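Local structure of putative creatinine amidohydrolase (Bacteroides fragilis, 3LUB) at residues Tyr21-Ile25 / Phe244-Ala248. The protein probably hydrolyses carbon-nitrogen bonds in linear amides, as a zinc-binding member of the creatininase superfamily. Numbering follows the deposited sequence.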
loop_
_atom_site.group_PDB
_atom_site.type_symbol
_atom_site.label_atom_id
_atom_site.label_comp_id
_atom_site.label_asym_id
_atom_site.label_seq_id
_atom_site.Cartn_x
_atom_site.Cartn_y
_atom_site.Cartn_z
ATOM N N TYR F 21 33.278 -10.214 -0.766
ATOM C CA TYR F 21 32.940 -8.851 -0.377
ATOM C C TYR F 21 32.419 -8.857 1.045
ATOM O O TYR F 21 31.630 -9.705 1.422
ATOM C CB TYR F 21 31.940 -8.208 -1.360
ATOM C CG TYR F 21 32.560 -7.916 -2.699
ATOM C CD1 TYR F 21 32.618 -8.884 -3.689
ATOM C CD2 TYR F 21 33.099 -6.694 -2.975
ATOM C CE1 TYR F 21 33.214 -8.629 -4.900
ATOM C CE2 TYR F 21 33.667 -6.433 -4.200
ATOM C CZ TYR F 21 33.738 -7.424 -5.155
ATOM O OH TYR F 21 34.350 -7.197 -6.374
ATOM N N ASP F 22 32.901 -7.904 1.825
ATOM C CA ASP F 22 32.578 -7.782 3.251
ATOM C C ASP F 22 31.450 -6.779 3.507
ATOM O O ASP F 22 30.481 -7.078 4.234
ATOM C CB ASP F 22 33.821 -7.317 4.010
ATOM C CG ASP F 22 34.936 -8.335 3.966
ATOM O OD1 ASP F 22 34.707 -9.426 4.505
ATOM O OD2 ASP F 22 36.007 -8.047 3.375
ATOM N N VAL F 23 31.590 -5.589 2.934
ATOM C CA VAL F 23 30.600 -4.502 3.134
ATOM C C VAL F 23 30.081 -4.003 1.812
ATOM O O VAL F 23 30.830 -3.968 0.868
ATOM C CB VAL F 23 31.208 -3.346 3.950
ATOM C CG1 VAL F 23 30.144 -2.330 4.348
ATOM C CG2 VAL F 23 31.956 -3.915 5.166
ATOM N N ILE F 24 28.785 -3.648 1.749
ATOM C CA ILE F 24 28.179 -3.012 0.556
ATOM C C ILE F 24 27.935 -1.548 0.889
ATOM O O ILE F 24 27.491 -1.198 1.979
ATOM C CB ILE F 24 26.815 -3.686 0.134
ATOM C CG1 ILE F 24 26.923 -5.238 0.090
ATOM C CG2 ILE F 24 26.248 -3.075 -1.159
ATOM C CD1 ILE F 24 28.094 -5.800 -0.671
ATOM N N ILE F 25 28.231 -0.671 -0.053
ATOM C CA ILE F 25 28.012 0.766 0.134
ATOM C C ILE F 25 26.995 1.198 -0.884
ATOM O O ILE F 25 27.182 0.966 -2.067
ATOM C CB ILE F 25 29.286 1.622 -0.062
ATOM C CG1 ILE F 25 30.550 0.910 0.495
ATOM C CG2 ILE F 25 29.059 2.915 0.546
ATOM C CD1 ILE F 25 30.462 0.529 1.877
ATOM N N PHE F 244 34.364 1.152 7.264
ATOM C CA PHE F 244 34.260 -0.063 6.436
ATOM C C PHE F 244 35.042 -1.213 7.089
ATOM O O PHE F 244 34.549 -2.312 7.199
ATOM C CB PHE F 244 34.808 0.122 4.999
ATOM C CG PHE F 244 34.126 1.199 4.181
ATOM C CD1 PHE F 244 33.032 1.916 4.652
ATOM C CD2 PHE F 244 34.580 1.466 2.908
ATOM C CE1 PHE F 244 32.450 2.906 3.878
ATOM C CE2 PHE F 244 33.984 2.442 2.126
ATOM C CZ PHE F 244 32.923 3.166 2.615
ATOM N N GLU F 245 36.275 -0.958 7.498
ATOM C CA GLU F 245 37.111 -2.039 8.079
ATOM C C GLU F 245 36.516 -2.618 9.351
ATOM O O GLU F 245 36.468 -3.828 9.514
ATOM C CB GLU F 245 38.530 -1.551 8.390
ATOM C CG GLU F 245 39.432 -1.320 7.163
ATOM C CD GLU F 245 40.445 -0.190 7.375
ATOM O OE1 GLU F 245 40.408 0.412 8.477
ATOM O OE2 GLU F 245 41.265 0.102 6.455
ATOM N N GLU F 246 36.082 -1.755 10.258
ATOM C CA GLU F 246 35.497 -2.205 11.532
ATOM C C GLU F 246 34.155 -2.891 11.335
ATOM O O GLU F 246 33.855 -3.850 12.028
ATOM C CB GLU F 246 35.316 -1.047 12.484
ATOM C CG GLU F 246 36.590 -0.363 12.890
ATOM C CD GLU F 246 36.325 1.052 13.388
ATOM O OE1 GLU F 246 35.160 1.517 13.251
ATOM O OE2 GLU F 246 37.262 1.712 13.904
HETATM N N MSE F 247 33.342 -2.419 10.396
HETATM C CA MSE F 247 32.118 -3.146 10.032
HETATM C C MSE F 247 32.405 -4.553 9.555
HETATM O O MSE F 247 31.696 -5.486 9.943
HETATM C CB MSE F 247 31.310 -2.407 8.966
HETATM C CG MSE F 247 30.564 -1.204 9.501
HETATM SE SE MSE F 247 29.592 -0.278 8.076
HETATM C CE MSE F 247 28.124 -1.608 7.833
ATOM N N ALA F 248 33.456 -4.707 8.741
ATOM C CA ALA F 248 33.895 -6.029 8.241
ATOM C C ALA F 248 34.460 -6.944 9.313
ATOM O O ALA F 248 34.293 -8.167 9.235
ATOM C CB ALA F 248 34.939 -5.871 7.145
#
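Ile25 lays its CD1 methyl over one face of the Phe244 ring, 3.8 Å from the ring centroid and 17° off the normal, a CH-pi contact in which the methyl is displaced somewhat toward the rim. Ile25 CG1 carries CD1 out over the ring and itself comes 3.9 Å from Phe244 CZ. Two residues back along the strand, Val23 spreads its two methyls over different partners. Val23 CG2 rests 3.7 Å from Phe244 O, the carbonyl that already accepts the helical bond from Ala248 N, while Val23 CG1, anti to its backbone N (chi1 -171°), meets Met247 CE at 4.1 Å. Met247 is selenomethionine, and a bend at chi3 (74°) brings CE to that methyl, the two side chains crossing at about a right angle. At the polar end, Asp22 touches with its methylene: Asp22 CB sits 3.6 Å from Ala248 CB, and its OD2 takes a hydrogen bond from the backbone N of Arg65. Ala54 of helix 42-62 and Leu115 of strand 113-118 also pack on Phe244. The C-terminal part of helix 226-249 is thus laid against strand 23-28 of the parallel sheet, near its N-terminal end. Methyl, methylene and ring surfaces make the contact, with one carbonyl oxygen among them, so it relies on van der Waals and CH-pi contact.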